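Local coordinates for PTS-dependent dihydroxyacetone kinase operon regulatory protein (PDB 4LRZ) that activates transcription of the dhaKLM operon from a sigma-70 promoter and represses the expression of its own gene, at residues E210-G215 with N229-R234; P70-L75 with A164-Q169. One frame throughout, in Å; residues are numbered along the deposited sequence.

How one folding plan uses different chemistry is illustrated by two contacts in the sensor region, whose GAF and PAS domains each contain a five-stranded antiparallel sheet of order 2-1-5-4-3. Contact 2 joins adjacent strands of the GAF sheet; contact 1 packs the end of helix 174-211 and the first PAS strand against short helix 230-235. The long helix, following strand 157-166, leads from contact 2 toward contact 1, the contact centres lying 64 Å apart. Both contacts are largely buried. Paired backbone bonds and a water hold contact 2; contact 1 has one weak glutamine-to-carbonyl hydrogen bond and otherwise close packing. A second subunit reaches five residues of contact 1 but one of contact 2.

Contact 1 (E210-G215 with N229-R234); sequences ESMDDG and NAQAAR
The guanidinium of R234 has Q231 CA over the centre of one face, 3.6 Å above its plane, so the arginine folds back along its own helix. Two carboxamides, those of Q231 and N229, point instead into the turn that follows helix 174-211. Q231 sets CG anti to its carbonyl carbon and then bends at chi2 (80°), which swings its amide toward the residue where the long helix gives way. There NE2 donates to M212 O at 2.7 Å; the N-H...O angle of 124° makes this bond weak. The same side chain rests its CB against G215 CA, 3.8 Å away. N229, the N-cap residue of helix 230-235, holds CG in the crowded position between its backbone N and carbonyl carbon (chi1 65°). Its amide reaches between D214 O and the CA of G215. The M212 methyl, CE, comes up against the end of the N229 amide, the two side chains crossing at about a right angle. A232 CB comes within 3.9 Å of G215 CA, bringing the helix close to strand 215-219. D214 turns away from the helix; its OD2 and D213 N exchange hydrogen bonds with D213 N and D214 OD2 of the second subunit. The arrangement is that of a PAS fold whose incoming helix and first strand meet the short helix following strand 225-228.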
ATOM      1  N   GLU F 210      -7.053   6.140 -28.397  1.00 42.72           N
ATOM      2  CA  GLU F 210      -8.292   6.221 -29.150  1.00 46.97           C
ATOM      3  C   GLU F 210      -8.367   7.426 -30.084  1.00 48.98           C
ATOM      4  O   GLU F 210      -9.023   7.343 -31.121  1.00 50.60           O
ATOM      5  CB  GLU F 210      -9.495   6.269 -28.226  1.00 47.69           C
ATOM      6  CG  GLU F 210      -9.564   5.076 -27.277  1.00 51.91           C
ATOM      7  CD  GLU F 210     -10.582   5.286 -26.126  1.00 57.79           C
ATOM      8  OE1 GLU F 210     -11.282   6.335 -26.094  1.00 60.84           O
ATOM      9  OE2 GLU F 210     -10.671   4.391 -25.255  1.00 59.06           O
ATOM     10  N   SER F 211      -7.727   8.536 -29.714  1.00 49.25           N
ATOM     11  CA  SER F 211      -7.916   9.777 -30.461  1.00 51.66           C
ATOM     12  C   SER F 211      -6.784  10.155 -31.401  1.00 51.33           C
ATOM     13  O   SER F 211      -6.929  11.080 -32.202  1.00 53.87           O
ATOM     14  CB  SER F 211      -8.285  10.942 -29.531  1.00 52.29           C
ATOM     15  OG  SER F 211      -7.297  11.120 -28.536  1.00 54.17           O
ATOM     16  N   MET F 212      -5.672   9.436 -31.355  1.00 49.58           N
ATOM     17  CA  MET F 212      -4.531   9.812 -32.199  1.00 50.04           C
ATOM     18  C   MET F 212      -4.657   9.287 -33.621  1.00 50.84           C
ATOM     19  O   MET F 212      -5.514   8.472 -33.892  1.00 50.50           O
ATOM     20  CB  MET F 212      -3.202   9.364 -31.587  1.00 47.73           C
ATOM     21  CG  MET F 212      -2.846   7.923 -31.808  1.00 47.73           C
ATOM     22  SD  MET F 212      -1.609   7.422 -30.587  1.00 46.92           S
ATOM     23  CE  MET F 212      -2.011   5.746 -30.358  1.00 47.91           C
ATOM     24  N   ASP F 213      -3.772   9.734 -34.505  1.00 52.32           N
ATOM     25  CA  ASP F 213      -3.807   9.317 -35.916  1.00 54.78           C
ATOM     26  C   ASP F 213      -3.050   8.055 -36.219  1.00 53.60           C
ATOM     27  O   ASP F 213      -3.503   7.246 -37.006  1.00 55.40           O
ATOM     28  CB  ASP F 213      -3.303  10.421 -36.845  1.00 56.74           C
ATOM     29  CG  ASP F 213      -4.371  11.458 -37.165  1.00 60.12           C
ATOM     30  OD1 ASP F 213      -5.579  11.186 -36.956  1.00 62.67           O
ATOM     31  OD2 ASP F 213      -3.994  12.556 -37.622  1.00 62.46           O
ATOM     32  N   ASP F 214      -1.907   7.865 -35.592  1.00 52.58           N
ATOM     33  CA  ASP F 214      -1.098   6.705 -35.901  1.00 51.94           C
ATOM     34  C   ASP F 214      -1.776   5.452 -35.394  1.00 50.20           C
ATOM     35  O   ASP F 214      -2.476   5.494 -34.387  1.00 49.17           O
ATOM     36  CB  ASP F 214       0.286   6.840 -35.265  1.00 51.85           C
ATOM     37  CG  ASP F 214       1.104   7.978 -35.873  1.00 55.39           C
ATOM     38  OD1 ASP F 214       1.122   8.090 -37.131  1.00 56.88           O
ATOM     39  OD2 ASP F 214       1.702   8.764 -35.088  1.00 57.07           O
ATOM     40  N   GLY F 215      -1.575   4.350 -36.104  1.00 49.14           N
ATOM     41  CA  GLY F 215      -1.865   3.028 -35.567  1.00 47.53           C
ATOM     42  C   GLY F 215      -0.802   2.686 -34.544  1.00 45.63           C
ATOM     43  O   GLY F 215       0.349   3.099 -34.686  1.00 45.70           O
ATOM     44  N   ASN F 229      -4.509   0.025 -30.930  1.00 41.33           N
ATOM     45  CA  ASN F 229      -5.659   0.908 -31.144  1.00 42.94           C
ATOM     46  C   ASN F 229      -6.471   0.464 -32.357  1.00 45.97           C
ATOM     47  O   ASN F 229      -6.013  -0.402 -33.093  1.00 47.26           O
ATOM     48  CB  ASN F 229      -5.314   2.414 -31.144  1.00 41.80           C
ATOM     49  CG  ASN F 229      -4.395   2.855 -32.297  1.00 40.46           C
ATOM     50  OD1 ASN F 229      -4.043   4.030 -32.361  1.00 38.45           O
ATOM     51  ND2 ASN F 229      -3.950   1.937 -33.135  1.00 33.92           N
ATOM     52  N   ALA F 230      -7.672   1.014 -32.532  1.00 48.27           N
ATOM     53  CA  ALA F 230      -8.540   0.646 -33.660  1.00 51.37           C
ATOM     54  C   ALA F 230      -7.820   0.698 -35.004  1.00 53.05           C
ATOM     55  O   ALA F 230      -7.958  -0.213 -35.811  1.00 53.89           O
ATOM     56  CB  ALA F 230      -9.821   1.526 -33.683  1.00 52.76           C
ATOM     57  N   GLN F 231      -7.034   1.755 -35.201  1.00 53.78           N
ATOM     58  CA  GLN F 231      -6.322   2.032 -36.439  1.00 55.85           C
ATOM     59  C   GLN F 231      -5.332   0.918 -36.800  1.00 55.92           C
ATOM     60  O   GLN F 231      -5.247   0.509 -37.968  1.00 57.06           O
ATOM     61  CB  GLN F 231      -5.592   3.391 -36.341  1.00 56.30           C
ATOM     62  CG  GLN F 231      -6.446   4.627 -35.919  1.00 58.90           C
ATOM     63  CD  GLN F 231      -6.712   4.763 -34.391  1.00 62.17           C
ATOM     64  OE1 GLN F 231      -7.393   3.928 -33.769  1.00 59.94           O
ATOM     65  NE2 GLN F 231      -6.200   5.855 -33.798  1.00 62.55           N
ATOM     66  N   ALA F 232      -4.579   0.430 -35.812  1.00 54.95           N
ATOM     67  CA  ALA F 232      -3.590  -0.625 -36.063  1.00 55.78           C
ATOM     68  C   ALA F 232      -4.269  -1.969 -36.351  1.00 57.65           C
ATOM     69  O   ALA F 232      -3.744  -2.805 -37.091  1.00 58.82           O
ATOM     70  CB  ALA F 232      -2.653  -0.763 -34.905  1.00 52.82           C
ATOM     71  N   ALA F 233      -5.432  -2.163 -35.751  1.00 58.47           N
ATOM     72  CA  ALA F 233      -6.091  -3.443 -35.776  1.00 60.32           C
ATOM     73  C   ALA F 233      -6.813  -3.660 -37.102  1.00 63.18           C
ATOM     74  O   ALA F 233      -6.944  -4.799 -37.549  1.00 64.10           O
ATOM     75  CB  ALA F 233      -7.060  -3.554 -34.614  1.00 59.37           C
ATOM     76  N   ARG F 234      -7.295  -2.583 -37.723  1.00 65.20           N
ATOM     77  CA  ARG F 234      -7.904  -2.713 -39.050  1.00 68.66           C
ATOM     78  C   ARG F 234      -6.830  -2.951 -40.116  1.00 68.91           C
ATOM     79  O   ARG F 234      -6.956  -3.886 -40.909  1.00 70.58           O
ATOM     80  CB  ARG F 234      -8.836  -1.541 -39.400  1.00 70.45           C
ATOM     81  CG  ARG F 234      -8.182  -0.168 -39.413  1.00 74.05           C
ATOM     82  CD  ARG F 234      -9.036   0.899 -40.133  1.00 82.18           C
ATOM     83  NE  ARG F 234      -8.694   2.246 -39.646  1.00 86.08           N
ATOM     84  CZ  ARG F 234      -9.209   2.820 -38.549  1.00 87.31           C
ATOM     85  NH1 ARG F 234     -10.111   2.181 -37.802  1.00 87.33           N
ATOM     86  NH2 ARG F 234      -8.821   4.043 -38.191  1.00 88.03           N
TER

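Contact 2 (P70-L75 with A164-Q169)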
ATOM      1  N   PRO F  70      -9.899 -14.592  24.790  1.00 53.91           N
ATOM      2  CA  PRO F  70     -10.636 -13.850  25.829  1.00 53.63           C
ATOM      3  C   PRO F  70      -9.769 -12.840  26.582  1.00 52.92           C
ATOM      4  O   PRO F  70      -8.597 -13.119  26.888  1.00 53.72           O
ATOM      5  CB  PRO F  70     -11.084 -14.946  26.802  1.00 55.05           C
ATOM      6  CG  PRO F  70     -10.095 -16.141  26.551  1.00 56.74           C
ATOM      7  CD  PRO F  70      -9.240 -15.794  25.352  1.00 55.06           C
ATOM      8  N   ARG F  71     -10.368 -11.688  26.879  1.00 50.50           N
ATOM      9  CA  ARG F  71      -9.683 -10.543  27.423  1.00 49.12           C
ATOM     10  C   ARG F  71     -10.742  -9.465  27.718  1.00 48.02           C
ATOM     11  O   ARG F  71     -11.659  -9.275  26.928  1.00 47.75           O
ATOM     12  CB  ARG F  71      -8.658 -10.041  26.410  1.00 47.56           C
ATOM     13  CG  ARG F  71      -8.278  -8.625  26.609  1.00 48.47           C
ATOM     14  CD  ARG F  71      -6.875  -8.255  26.163  1.00 47.06           C
ATOM     15  NE  ARG F  71      -6.383  -7.224  27.093  1.00 47.26           N
ATOM     16  CZ  ARG F  71      -5.531  -6.257  26.801  1.00 44.79           C
ATOM     17  NH1 ARG F  71      -5.043  -6.118  25.561  1.00 46.01           N
ATOM     18  NH2 ARG F  71      -5.166  -5.425  27.754  1.00 42.57           N
ATOM     19  N   GLU F  72     -10.650  -8.792  28.858  1.00 47.83           N
ATOM     20  CA  GLU F  72     -11.552  -7.657  29.161  1.00 47.43           C
ATOM     21  C   GLU F  72     -11.040  -6.378  28.505  1.00 45.80           C
ATOM     22  O   GLU F  72     -10.257  -5.642  29.105  1.00 45.00           O
ATOM     23  CB  GLU F  72     -11.685  -7.445  30.677  1.00 48.94           C
ATOM     24  CG  GLU F  72     -12.534  -8.501  31.436  1.00 52.31           C
ATOM     25  CD  GLU F  72     -12.411  -8.401  32.968  1.00 58.01           C
ATOM     26  OE1 GLU F  72     -11.812  -9.329  33.565  1.00 61.68           O
ATOM     27  OE2 GLU F  72     -12.901  -7.414  33.588  1.00 59.08           O
ATOM     28  N   CYS F  73     -11.444  -6.129  27.260  1.00 44.43           N
ATOM     29  CA  CYS F  73     -11.005  -4.938  26.579  1.00 44.73           C
ATOM     30  C   CYS F  73     -11.934  -4.569  25.433  1.00 42.83           C
ATOM     31  O   CYS F  73     -12.788  -5.341  25.047  1.00 44.17           O
ATOM     32  CB  CYS F  73      -9.563  -5.065  26.068  1.00 45.55           C
ATOM     33  SG  CYS F  73      -9.429  -5.942  24.507  1.00 53.09           S
ATOM     34  N   ALA F  74     -11.757  -3.370  24.903  1.00 40.30           N
ATOM     35  CA  ALA F  74     -12.597  -2.862  23.843  1.00 38.01           C
ATOM     36  C   ALA F  74     -11.682  -2.154  22.889  1.00 36.19           C
ATOM     37  O   ALA F  74     -10.665  -1.555  23.286  1.00 35.11           O
ATOM     38  CB  ALA F  74     -13.600  -1.886  24.419  1.00 36.73           C
ATOM     39  N   LEU F  75     -12.075  -2.162  21.633  1.00 35.47           N
ATOM     40  CA  LEU F  75     -11.322  -1.464  20.606  1.00 34.16           C
ATOM     41  C   LEU F  75     -12.281  -0.435  19.973  1.00 33.23           C
ATOM     42  O   LEU F  75     -13.477  -0.739  19.767  1.00 33.41           O
ATOM     43  CB  LEU F  75     -10.815  -2.479  19.584  1.00 34.58           C
ATOM     44  CG  LEU F  75      -9.812  -3.542  20.090  1.00 36.76           C
ATOM     45  CD1 LEU F  75      -9.810  -4.830  19.229  1.00 36.36           C
ATOM     46  CD2 LEU F  75      -8.413  -2.973  20.138  1.00 37.67           C
ATOM     47  N   ALA F 164      -9.237   0.114  25.007  1.00 37.17           N
ATOM     48  CA  ALA F 164      -9.650   0.448  26.371  1.00 38.36           C
ATOM     49  C   ALA F 164      -9.694  -0.832  27.194  1.00 40.11           C
ATOM     50  O   ALA F 164     -10.189  -1.853  26.711  1.00 41.52           O
ATOM     51  CB  ALA F 164     -11.023   1.096  26.362  1.00 37.08           C
ATOM     52  N   CYS F 165      -9.194  -0.778  28.430  1.00 40.80           N
ATOM     53  CA  CYS F 165      -9.244  -1.914  29.349  1.00 41.70           C
ATOM     54  C   CYS F 165      -9.146  -1.500  30.801  1.00 42.33           C
ATOM     55  O   CYS F 165      -8.537  -0.473  31.094  1.00 41.85           O
ATOM     56  CB  CYS F 165      -8.146  -2.952  29.033  1.00 42.47           C
ATOM     57  SG  CYS F 165      -6.437  -2.528  29.445  1.00 43.32           S
ATOM     58  N   PRO F 166      -9.719  -2.314  31.726  1.00 43.75           N
ATOM     59  CA  PRO F 166      -9.508  -2.038  33.160  1.00 44.71           C
ATOM     60  C   PRO F 166      -8.023  -1.860  33.438  1.00 45.66           C
ATOM     61  O   PRO F 166      -7.191  -2.584  32.879  1.00 45.98           O
ATOM     62  CB  PRO F 166     -10.078  -3.274  33.861  1.00 45.16           C
ATOM     63  CG  PRO F 166     -11.093  -3.819  32.934  1.00 44.63           C
ATOM     64  CD  PRO F 166     -10.666  -3.427  31.515  1.00 44.47           C
ATOM     65  N   VAL F 167      -7.698  -0.858  34.239  1.00 46.51           N
ATOM     66  CA  VAL F 167      -6.314  -0.470  34.457  1.00 48.20           C
ATOM     67  C   VAL F 167      -5.426  -1.643  34.947  1.00 50.21           C
ATOM     68  O   VAL F 167      -4.290  -1.784  34.492  1.00 51.16           O
ATOM     69  CB  VAL F 167      -6.224   0.801  35.381  1.00 48.03           C
ATOM     70  CG1 VAL F 167      -6.417   0.449  36.821  1.00 47.57           C
ATOM     71  CG2 VAL F 167      -4.911   1.516  35.179  1.00 48.88           C
ATOM     72  N   GLU F 168      -5.948  -2.490  35.839  1.00 51.82           N
ATOM     73  CA  GLU F 168      -5.177  -3.635  36.359  1.00 54.01           C
ATOM     74  C   GLU F 168      -4.801  -4.691  35.293  1.00 53.43           C
ATOM     75  O   GLU F 168      -3.877  -5.470  35.499  1.00 53.85           O
ATOM     76  CB  GLU F 168      -5.875  -4.299  37.577  1.00 56.01           C
ATOM     77  CG  GLU F 168      -7.092  -5.248  37.246  1.00 60.03           C
ATOM     78  CD  GLU F 168      -8.490  -4.533  37.149  1.00 65.65           C
ATOM     79  OE1 GLU F 168      -8.584  -3.263  37.263  1.00 63.74           O
ATOM     80  OE2 GLU F 168      -9.499  -5.276  36.955  1.00 66.13           O
ATOM     81  N   GLN F 169      -5.501  -4.707  34.160  1.00 52.44           N
ATOM     82  CA  GLN F 169      -5.230  -5.702  33.121  1.00 52.30           C
ATOM     83  C   GLN F 169      -4.451  -5.205  31.904  1.00 50.38           C
ATOM     84  O   GLN F 169      -4.361  -5.905  30.900  1.00 49.70           O
ATOM     85  CB  GLN F 169      -6.534  -6.295  32.636  1.00 52.99           C
ATOM     86  CG  GLN F 169      -7.295  -7.036  33.685  1.00 56.35           C
ATOM     87  CD  GLN F 169      -8.634  -7.437  33.166  1.00 58.86           C
ATOM     88  OE1 GLN F 169      -8.747  -8.047  32.090  1.00 59.86           O
ATOM     89  NE2 GLN F 169      -9.677  -7.080  33.904  1.00 59.42           N
TER
HETATM   90  O   HOH W   1      -7.876  -6.696  29.759  1.00 43.77           O
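Three hydrogen bonds hold one water molecule: it accepts from R71 NE at 3.1 Å and donates to E72 O at 2.7 Å and to Q169 OE1 at 2.8 Å. This water ties together two connections of a GAF domain, the loop leading into strand 74-79 and the turn leaving strand 157-166. Within the sheet these strands are antiparallel neighbours, and A74 and A164 form a hydrogen-bonded pair. A164 N donates to A74 O at 2.8 Å, nearly straight (168°), and A74 N returns a bond to A164 O that is more bent (149°); each donor lies in the plane of the carbonyl it meets. The two alanine methyls share one sheet face, where A74 also packs on helix 91-99. Beyond the pair, E72 centres an inverse gamma turn, and its side chain crosses that of Q169 at about a right angle, with carboxylate and amide planes 65° apart. The carboxylate stands beside Q169 NE2, while Q169 OE1 comes against E72 CB. R71 places CG anti to its backbone N and bends at chi3, so that the guanidinium comes to the Q169 end of the turn. Its NH2 makes a weak hydrogen bond to Q169 O at 3.3 Å, but its stronger partner is the carboxylate of D174, a salt bridge. E72 O, besides taking the water, has P166 CD 3.3 Å away. Alongside, C73 CB meets C165 CB at 3.9 Å, and C73 CA makes a bent CA-H...O contact with A164 O, CA and O 3.2 Å apart.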